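Local coordinates for putative peptidase (PDB 3CE2), which probably acts as a zinc-dependent oligopeptidase of the M3B family, degrading small bioactive peptides, at residues V280-I285 / F478-H483; R460-I465 / C597-K602; S467-Q472 / Q537-I542. All blocks are in the same frame, centred on the assembly; numbering follows the deposited sequence.

Contact 1 (V280-I285 / F478-H483); sequences VYTNLI and FEYDIH
Y281 and Y480 carry this contact, passing alongside each other while heading opposite ways. The nearest approach is oblique, Y281 CE2 to Y480 CB at 4.0 Å. In each residue CG lies anti to the backbone N (chi1 -174° in Y281, 178° in Y480), an arrangement that directs it toward the partner helix. I285 follows one turn after Y281, its CD1 coming to 4.4 Å from Y480 CB. At the far end of the Y480 ring the hydroxyls are merely neighbours: T282 OG1 stands 4.2 Å from Y480 OH.

Y281 OH passes E479 and hydrogen-bonds the carbonyl of A476, one turn earlier on helix 451-487, while E479 OE2 accepts from the backbone N of F533. Within the second helix H483 ND1 donates to E479 O at 2.6 Å, and NE2 of the same ring is hydrogen-bonded to H254 ND1. L267 of helix 266-271 packs on both tyrosines. Both helices belong to the M3 peptidase family region, and Y480 is near H484, which with H488 binds a zinc ion. The two segments therefore meet chiefly through hydrocarbon surface, whereas the Y281 hydroxyl ties its helix to the backbone just before 478-483.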
loop_
_atom_site.group_PDB
_atom_site.type_symbol
_atom_site.label_atom_id
_atom_site.label_comp_id
_atom_site.label_asym_id
_atom_site.label_seq_id
_atom_site.Cartn_x
_atom_site.Cartn_y
_atom_site.Cartn_z
ATOM N N VAL A 280 -18.020 -7.804 2.346
ATOM C CA VAL A 280 -16.885 -7.547 3.207
ATOM C C VAL A 280 -16.660 -6.037 3.243
ATOM O O VAL A 280 -16.452 -5.435 4.309
ATOM C CB VAL A 280 -15.637 -8.277 2.708
ATOM C CG1 VAL A 280 -14.437 -7.889 3.531
ATOM C CG2 VAL A 280 -15.862 -9.777 2.744
ATOM N N TYR A 281 -16.742 -5.422 2.071
ATOM C CA TYR A 281 -16.542 -3.990 1.970
ATOM C C TYR A 281 -17.658 -3.333 2.776
ATOM O O TYR A 281 -17.437 -2.555 3.713
ATOM C CB TYR A 281 -16.574 -3.585 0.498
ATOM C CG TYR A 281 -16.238 -2.147 0.199
ATOM C CD1 TYR A 281 -15.034 -1.806 -0.398
ATOM C CD2 TYR A 281 -17.155 -1.125 0.475
ATOM C CE1 TYR A 281 -14.737 -0.481 -0.706
ATOM C CE2 TYR A 281 -16.875 0.201 0.181
ATOM C CZ TYR A 281 -15.664 0.530 -0.417
ATOM O OH TYR A 281 -15.385 1.865 -0.718
ATOM N N THR A 282 -18.867 -3.733 2.443
ATOM C CA THR A 282 -20.043 -3.217 3.075
ATOM C C THR A 282 -20.102 -3.373 4.604
ATOM O O THR A 282 -20.483 -2.444 5.294
ATOM C CB THR A 282 -21.208 -3.785 2.325
ATOM O OG1 THR A 282 -21.565 -2.803 1.352
ATOM C CG2 THR A 282 -22.389 -4.132 3.220
ATOM N N ASN A 283 -19.675 -4.506 5.148
ATOM C CA ASN A 283 -19.759 -4.684 6.591
ATOM C C ASN A 283 -18.643 -3.972 7.302
ATOM O O ASN A 283 -18.772 -3.577 8.465
ATOM C CB ASN A 283 -19.776 -6.167 6.975
ATOM C CG ASN A 283 -21.031 -6.866 6.499
ATOM O OD1 ASN A 283 -22.113 -6.259 6.443
ATOM N ND2 ASN A 283 -20.894 -8.134 6.118
ATOM N N LEU A 284 -17.533 -3.804 6.603
ATOM C CA LEU A 284 -16.441 -3.057 7.171
ATOM C C LEU A 284 -16.968 -1.666 7.490
ATOM O O LEU A 284 -16.812 -1.168 8.607
ATOM C CB LEU A 284 -15.285 -2.993 6.190
ATOM C CG LEU A 284 -14.180 -2.047 6.645
ATOM C CD1 LEU A 284 -13.361 -2.680 7.772
ATOM C CD2 LEU A 284 -13.321 -1.653 5.425
ATOM N N ILE A 285 -17.636 -1.052 6.522
ATOM C CA ILE A 285 -18.189 0.284 6.743
ATOM C C ILE A 285 -19.187 0.320 7.915
ATOM O O ILE A 285 -19.129 1.219 8.772
ATOM C CB ILE A 285 -18.881 0.824 5.476
ATOM C CG1 ILE A 285 -17.849 1.102 4.381
ATOM C CG2 ILE A 285 -19.650 2.091 5.804
ATOM C CD1 ILE A 285 -18.453 1.200 2.995
ATOM N N PHE A 478 -17.824 7.106 1.582
ATOM C CA PHE A 478 -18.024 8.218 0.678
ATOM C C PHE A 478 -17.950 7.718 -0.755
ATOM O O PHE A 478 -18.865 7.935 -1.560
ATOM C CB PHE A 478 -16.996 9.313 0.899
ATOM C CG PHE A 478 -17.203 10.476 -0.001
ATOM C CD1 PHE A 478 -18.424 11.123 -0.028
ATOM C CD2 PHE A 478 -16.201 10.894 -0.874
ATOM C CE1 PHE A 478 -18.632 12.190 -0.882
ATOM C CE2 PHE A 478 -16.409 11.967 -1.739
ATOM C CZ PHE A 478 -17.624 12.614 -1.739
ATOM N N GLU A 479 -16.866 7.013 -1.061
ATOM C CA GLU A 479 -16.643 6.520 -2.405
ATOM C C GLU A 479 -17.758 5.539 -2.788
ATOM O O GLU A 479 -18.164 5.414 -3.952
ATOM C CB GLU A 479 -15.247 5.890 -2.491
ATOM C CG GLU A 479 -14.923 5.266 -3.814
ATOM C CD GLU A 479 -13.459 4.794 -3.929
ATOM O OE1 GLU A 479 -12.803 4.521 -2.888
ATOM O OE2 GLU A 479 -12.964 4.688 -5.087
ATOM N N TYR A 480 -18.281 4.850 -1.794
ATOM C CA TYR A 480 -19.348 3.931 -2.054
ATOM C C TYR A 480 -20.638 4.675 -2.389
ATOM O O TYR A 480 -21.291 4.367 -3.388
ATOM C CB TYR A 480 -19.545 3.058 -0.839
ATOM C CG TYR A 480 -20.666 2.086 -0.991
ATOM C CD1 TYR A 480 -20.467 0.858 -1.626
ATOM C CD2 TYR A 480 -21.932 2.386 -0.498
ATOM C CE1 TYR A 480 -21.500 -0.045 -1.769
ATOM C CE2 TYR A 480 -22.971 1.498 -0.636
ATOM C CZ TYR A 480 -22.749 0.283 -1.263
ATOM O OH TYR A 480 -23.791 -0.594 -1.387
ATOM N N ASP A 481 -21.008 5.654 -1.558
ATOM C CA ASP A 481 -22.274 6.391 -1.764
ATOM C C ASP A 481 -22.309 7.155 -3.071
ATOM O O ASP A 481 -23.376 7.341 -3.641
ATOM C CB ASP A 481 -22.549 7.391 -0.643
ATOM C CG ASP A 481 -22.787 6.727 0.702
ATOM O OD1 ASP A 481 -22.946 5.487 0.723
ATOM O OD2 ASP A 481 -22.806 7.442 1.745
ATOM N N ILE A 482 -21.164 7.641 -3.541
ATOM C CA ILE A 482 -21.200 8.498 -4.731
ATOM C C ILE A 482 -21.264 7.686 -5.999
ATOM O O ILE A 482 -21.841 8.122 -6.986
ATOM C CB ILE A 482 -20.041 9.513 -4.811
ATOM C CG1 ILE A 482 -18.708 8.812 -5.123
ATOM C CG2 ILE A 482 -19.957 10.333 -3.557
ATOM C CD1 ILE A 482 -17.547 9.778 -5.210
ATOM N N HIS A 483 -20.663 6.504 -5.977
ATOM C CA HIS A 483 -20.777 5.604 -7.110
ATOM C C HIS A 483 -22.202 5.094 -7.164
ATOM O O HIS A 483 -22.798 5.023 -8.233
ATOM C CB HIS A 483 -19.838 4.438 -6.952
ATOM C CG HIS A 483 -18.446 4.733 -7.376
ATOM N ND1 HIS A 483 -17.482 5.173 -6.496
ATOM C CD2 HIS A 483 -17.849 4.654 -8.592
ATOM C CE1 HIS A 483 -16.347 5.346 -7.155
ATOM N NE2 HIS A 483 -16.543 5.039 -8.429
#

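Contact 2 (R460-I465 / C597-K602); sequences RCLDTI and CFIEKK
L462 and I465, one turn apart on helix 451-487, meet I599 of helix 590-607, and these three side chains, with K602, contribute most of the 250 Å² buried here. I465 and I599 run past each other in opposite directions, and the branch methyl of the first, CG2, lies 3.6 Å from CD1 of I599. With CG1 of I599 anti to the carbonyl carbon (chi1 -64°), CG2 is left to meet L462 while CG1 approaches I465 CG2 and CD1. L462 crosses I599 at a slant, its CD2 touching I599 CG2 at 4.1 Å and, on the next turn of the partner helix, K602 CB at 4.0 Å.

K602 thus lends its aliphatic root to the interface, while its chain, bent at chi2 (-87°) and again at chi4, carries the ammonium group away to a salt bridge with D442. C461 SG approaches the same lysine more loosely, 4.5 Å from CD. The remaining partner is F598, whose CE2 comes obliquely to I465 CD1 at 4.3 Å before the ring packs on L546 and L549 of helix 536-553.

The axes of the two segments approach to 11.0 Å and cross at -142°, joining the long helix of the M3 family region to one near the chain's end, away from the metal sites. Helix 292-306 borders the pair, with Y298 against L462 and L294 against I599. With no hydrogen bond between the segments, the join is one of apolar surfaces; the lysine charge is probably compensated by D442.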
loop_
_atom_site.group_PDB
_atom_site.type_symbol
_atom_site.label_atom_id
_atom_site.label_comp_id
_atom_site.label_asym_id
_atom_site.label_seq_id
_atom_site.Cartn_x
_atom_site.Cartn_y
_atom_site.Cartn_z
ATOM N N ARG A 460 1.597 8.288 18.852
ATOM C CA ARG A 460 1.993 8.037 17.482
ATOM C C ARG A 460 1.218 6.841 16.940
ATOM O O ARG A 460 0.733 6.826 15.798
ATOM C CB ARG A 460 3.491 7.776 17.403
ATOM C CG ARG A 460 4.010 7.778 15.975
ATOM C CD ARG A 460 5.513 7.883 15.926
ATOM N NE ARG A 460 6.141 6.785 16.656
ATOM C CZ ARG A 460 6.724 6.899 17.847
ATOM N NH1 ARG A 460 7.256 5.829 18.421
ATOM N NH2 ARG A 460 6.782 8.077 18.463
ATOM N N CYS A 461 1.095 5.853 17.804
ATOM C CA CYS A 461 0.404 4.634 17.512
ATOM C C CYS A 461 -1.104 4.814 17.295
ATOM O O CYS A 461 -1.678 4.227 16.381
ATOM C CB CYS A 461 0.658 3.669 18.660
ATOM S SG CYS A 461 -0.403 2.265 18.622
ATOM N N LEU A 462 -1.768 5.619 18.110
ATOM C CA LEU A 462 -3.195 5.790 17.884
ATOM C C LEU A 462 -3.477 6.707 16.698
ATOM O O LEU A 462 -4.393 6.447 15.907
ATOM C CB LEU A 462 -3.913 6.216 19.161
ATOM C CG LEU A 462 -3.864 5.098 20.221
ATOM C CD1 LEU A 462 -3.941 5.615 21.644
ATOM C CD2 LEU A 462 -4.945 4.022 19.980
ATOM N N ASP A 463 -2.677 7.760 16.542
ATOM C CA ASP A 463 -2.816 8.645 15.367
ATOM C C ASP A 463 -2.773 7.812 14.075
ATOM O O ASP A 463 -3.586 8.005 13.156
ATOM C CB ASP A 463 -1.706 9.710 15.333
ATOM C CG ASP A 463 -1.856 10.795 16.440
ATOM O OD1 ASP A 463 -2.947 10.929 17.077
ATOM O OD2 ASP A 463 -0.850 11.525 16.662
ATOM N N THR A 464 -1.817 6.883 14.021
ATOM C CA THR A 464 -1.645 5.997 12.881
ATOM C C THR A 464 -2.866 5.105 12.696
ATOM O O THR A 464 -3.450 5.032 11.608
ATOM C CB THR A 464 -0.431 5.095 13.111
ATOM O OG1 THR A 464 0.747 5.898 13.106
ATOM C CG2 THR A 464 -0.325 4.034 12.048
ATOM N N ILE A 465 -3.255 4.427 13.770
ATOM C CA ILE A 465 -4.434 3.579 13.725
ATOM C C ILE A 465 -5.668 4.393 13.311
ATOM O O ILE A 465 -6.415 3.997 12.408
ATOM C CB ILE A 465 -4.662 2.886 15.068
ATOM C CG1 ILE A 465 -3.463 2.011 15.400
ATOM C CG2 ILE A 465 -5.858 2.021 14.990
ATOM C CD1 ILE A 465 -3.555 1.368 16.761
ATOM N N CYS A 597 -10.161 -4.611 19.965
ATOM C CA CYS A 597 -9.619 -4.947 21.279
ATOM C C CYS A 597 -8.273 -4.307 21.526
ATOM O O CYS A 597 -8.035 -3.685 22.557
ATOM C CB CYS A 597 -9.497 -6.460 21.437
ATOM S SG CYS A 597 -11.102 -7.238 21.691
ATOM N N PHE A 598 -7.380 -4.487 20.572
ATOM C CA PHE A 598 -6.064 -3.900 20.643
ATOM C C PHE A 598 -6.151 -2.386 20.835
ATOM O O PHE A 598 -5.436 -1.808 21.650
ATOM C CB PHE A 598 -5.316 -4.216 19.350
ATOM C CG PHE A 598 -3.902 -3.744 19.341
ATOM C CD1 PHE A 598 -2.862 -4.633 19.613
ATOM C CD2 PHE A 598 -3.604 -2.421 19.058
ATOM C CE1 PHE A 598 -1.551 -4.202 19.602
ATOM C CE2 PHE A 598 -2.287 -1.979 19.054
ATOM C CZ PHE A 598 -1.259 -2.866 19.329
ATOM N N ILE A 599 -7.032 -1.744 20.082
ATOM C CA ILE A 599 -7.121 -0.302 20.129
ATOM C C ILE A 599 -7.660 0.133 21.487
ATOM O O ILE A 599 -7.104 1.031 22.126
ATOM C CB ILE A 599 -7.984 0.203 18.973
ATOM C CG1 ILE A 599 -7.293 -0.133 17.653
ATOM C CG2 ILE A 599 -8.216 1.678 19.060
ATOM C CD1 ILE A 599 -8.227 -0.201 16.507
ATOM N N GLU A 600 -8.716 -0.537 21.941
ATOM C CA GLU A 600 -9.323 -0.233 23.223
ATOM C C GLU A 600 -8.301 -0.309 24.326
ATOM O O GLU A 600 -8.249 0.556 25.210
ATOM C CB GLU A 600 -10.426 -1.232 23.508
ATOM C CG GLU A 600 -11.161 -1.005 24.801
ATOM C CD GLU A 600 -12.158 0.124 24.707
ATOM O OE1 GLU A 600 -13.041 0.063 23.819
ATOM O OE2 GLU A 600 -12.057 1.066 25.529
ATOM N N LYS A 601 -7.464 -1.337 24.274
ATOM C CA LYS A 601 -6.489 -1.503 25.324
ATOM C C LYS A 601 -5.556 -0.310 25.359
ATOM O O LYS A 601 -5.192 0.175 26.427
ATOM C CB LYS A 601 -5.687 -2.771 25.128
ATOM C CG LYS A 601 -4.893 -3.113 26.333
ATOM C CD LYS A 601 -3.773 -4.059 26.011
ATOM C CE LYS A 601 -2.842 -4.142 27.215
ATOM N NZ LYS A 601 -1.444 -4.452 26.841
ATOM N N LYS A 602 -5.180 0.169 24.181
ATOM C CA LYS A 602 -4.188 1.232 24.083
ATOM C C LYS A 602 -4.808 2.558 24.516
ATOM O O LYS A 602 -4.148 3.374 25.167
ATOM C CB LYS A 602 -3.676 1.340 22.650
ATOM C CG LYS A 602 -2.786 0.214 22.224
ATOM C CD LYS A 602 -1.359 0.471 22.583
ATOM C CE LYS A 602 -0.490 -0.724 22.269
ATOM N NZ LYS A 602 -0.553 -1.639 23.436
#

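Contact 3 (S467-Q472 / Q537-I542)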
loop_
_atom_site.group_PDB
_atom_site.type_symbol
_atom_site.label_atom_id
_atom_site.label_comp_id
_atom_site.label_asym_id
_atom_site.label_seq_id
_atom_site.Cartn_x
_atom_site.Cartn_y
_atom_site.Cartn_z
ATOM N N SER A 467 -5.860 7.293 11.699
ATOM C CA SER A 467 -5.831 7.793 10.324
ATOM C C SER A 467 -5.827 6.681 9.272
ATOM O O SER A 467 -6.394 6.857 8.179
ATOM C CB SER A 467 -4.672 8.757 10.086
ATOM O OG SER A 467 -3.477 8.028 9.949
ATOM N N THR A 468 -5.214 5.535 9.573
ATOM C CA THR A 468 -5.209 4.524 8.539
ATOM C C THR A 468 -6.419 3.597 8.591
ATOM O O THR A 468 -6.755 2.963 7.588
ATOM C CB THR A 468 -3.847 3.773 8.343
ATOM O OG1 THR A 468 -4.012 2.365 8.527
ATOM C CG2 THR A 468 -2.758 4.319 9.228
ATOM N N LEU A 469 -7.112 3.536 9.719
ATOM C CA LEU A 469 -8.309 2.702 9.761
ATOM C C LEU A 469 -9.596 3.511 9.605
ATOM O O LEU A 469 -10.294 3.388 8.599
ATOM C CB LEU A 469 -8.323 1.842 11.016
ATOM C CG LEU A 469 -9.644 1.202 11.449
ATOM C CD1 LEU A 469 -10.438 0.710 10.278
ATOM C CD2 LEU A 469 -9.389 0.055 12.404
ATOM N N PHE A 470 -9.907 4.351 10.583
ATOM C CA PHE A 470 -11.176 5.099 10.573
ATOM C C PHE A 470 -11.306 6.094 9.429
ATOM O O PHE A 470 -12.302 6.080 8.686
ATOM C CB PHE A 470 -11.430 5.779 11.929
ATOM C CG PHE A 470 -11.818 4.810 12.997
ATOM C CD1 PHE A 470 -13.154 4.525 13.241
ATOM C CD2 PHE A 470 -10.854 4.118 13.703
ATOM C CE1 PHE A 470 -13.529 3.590 14.196
ATOM C CE2 PHE A 470 -11.223 3.192 14.667
ATOM C CZ PHE A 470 -12.562 2.925 14.907
ATOM N N ARG A 471 -10.299 6.949 9.287
ATOM C CA ARG A 471 -10.335 7.950 8.245
ATOM C C ARG A 471 -10.439 7.305 6.876
ATOM O O ARG A 471 -11.152 7.811 6.027
ATOM C CB ARG A 471 -9.152 8.914 8.314
ATOM C CG ARG A 471 -9.314 10.038 7.312
ATOM C CD ARG A 471 -8.900 11.392 7.847
ATOM N NE ARG A 471 -7.522 11.781 7.509
ATOM C CZ ARG A 471 -7.177 12.553 6.474
ATOM N NH1 ARG A 471 -5.895 12.864 6.274
ATOM N NH2 ARG A 471 -8.107 13.013 5.639
ATOM N N GLN A 472 -9.761 6.181 6.655
ATOM C CA GLN A 472 -9.873 5.500 5.346
ATOM C C GLN A 472 -11.254 4.906 5.115
ATOM O O GLN A 472 -11.747 4.860 3.988
ATOM C CB GLN A 472 -8.814 4.423 5.201
ATOM C CG GLN A 472 -7.415 4.948 5.502
ATOM C CD GLN A 472 -7.050 6.116 4.606
ATOM O OE1 GLN A 472 -7.236 6.057 3.400
ATOM N NE2 GLN A 472 -6.530 7.179 5.190
ATOM N N GLN A 537 -8.558 -1.041 1.337
ATOM C CA GLN A 537 -7.484 -2.003 1.606
ATOM C C GLN A 537 -6.487 -1.509 2.647
ATOM O O GLN A 537 -5.775 -2.306 3.246
ATOM C CB GLN A 537 -6.732 -2.391 0.337
ATOM C CG GLN A 537 -7.608 -2.703 -0.861
ATOM C CD GLN A 537 -6.794 -3.122 -2.073
ATOM O OE1 GLN A 537 -5.578 -2.998 -2.077
ATOM N NE2 GLN A 537 -7.457 -3.624 -3.101
ATOM N N TYR A 538 -6.410 -0.204 2.870
ATOM C CA TYR A 538 -5.512 0.284 3.933
ATOM C C TYR A 538 -6.035 -0.174 5.271
ATOM O O TYR A 538 -5.293 -0.637 6.128
ATOM C CB TYR A 538 -5.407 1.810 3.940
ATOM C CG TYR A 538 -4.695 2.399 2.739
ATOM C CD1 TYR A 538 -3.805 1.637 1.979
ATOM C CD2 TYR A 538 -4.895 3.725 2.375
ATOM C CE1 TYR A 538 -3.143 2.183 0.877
ATOM C CE2 TYR A 538 -4.233 4.283 1.290
ATOM C CZ TYR A 538 -3.364 3.510 0.546
ATOM O OH TYR A 538 -2.723 4.074 -0.531
ATOM N N ALA A 539 -7.346 -0.043 5.417
ATOM C CA ALA A 539 -8.072 -0.432 6.607
ATOM C C ALA A 539 -8.072 -1.949 6.854
ATOM O O ALA A 539 -7.783 -2.414 7.963
ATOM C CB ALA A 539 -9.477 0.073 6.489
ATOM N N THR A 540 -8.407 -2.724 5.834
ATOM C CA THR A 540 -8.378 -4.170 5.986
ATOM C C THR A 540 -6.956 -4.614 6.354
ATOM O O THR A 540 -6.764 -5.375 7.287
ATOM C CB THR A 540 -8.884 -4.902 4.717
ATOM O OG1 THR A 540 -8.179 -4.414 3.575
ATOM C CG2 THR A 540 -10.353 -4.636 4.495
ATOM N N GLY A 541 -5.952 -4.124 5.642
ATOM C CA GLY A 541 -4.569 -4.372 6.031
ATOM C C GLY A 541 -4.296 -4.105 7.508
ATOM O O GLY A 541 -3.795 -4.982 8.220
ATOM N N ILE A 542 -4.634 -2.918 8.005
ATOM C CA ILE A 542 -4.365 -2.660 9.419
ATOM C C ILE A 542 -5.207 -3.538 10.363
ATOM O O ILE A 542 -4.710 -4.019 11.401
ATOM C CB ILE A 542 -4.413 -1.153 9.806
ATOM C CG1 ILE A 542 -3.961 -0.985 11.253
ATOM C CG2 ILE A 542 -5.793 -0.571 9.633
ATOM C CD1 ILE A 542 -3.032 0.200 11.458
#
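The carboxamide of Q472 is bonded within its own helix and touches the other: NE2 donates to S467 O, 3.0 Å away, while OE1 meets the ring of Y538. Acceptor S467 O lies in the amide plane. OE1 sits at the ring edge, near its plane, 3.5 Å from Y538 CD2, with amide and ring planes 59° apart. The bend at chi2 of Q472 (-58°) turns CD back over the helix, where NE2 can reach S467 O. S467 lies at the start of a wider, pi-type turn, 467-470, in helix 451-487. At that turn the two helices come close: the CA atoms of L469 and A539 are 4.5 Å apart and the axes of the two segments 8.0 Å, crossing at -134°. The small side chain of A539 is consistent with so close an approach, its CB touching L469 CD1 at 4.0 Å.

The crossing joins two helices of the predicted catalytic domain of this M3 peptidase, whose zinc is held by H402 and H406 of an HExxH helix and by E430; the Y538 side chain lies about 6 Å from that of E430.

I542 closes the other end of the contact. Its CG2 lies 3.8 Å from L469 CB and 3.6 Å from T468 OG1, the side chains of T468 and I542 crossing obliquely.

All three contacts draw on the long helix 451-487, each pairing a different part of it with another helix. Contact 3 lies in the middle, its centre 12 Å from that of contact 2 and 13 Å from that of contact 1; the outer two are 23 Å apart. Contacts 2 and 3 touch, I599 CD1 resting 4.3 Å from L469 CD2, and contact 3 is nested within the chain loop that contact 2 closes. In contact 3 the Y538 side chain is about 9 Å from a bound zinc ion, that of the HExxH site. Contact 1 neighbours a different zinc ion, bound by H484 and H488 and about 8 Å from the Y480 side chain. Contact 2 lies away from the metal sites.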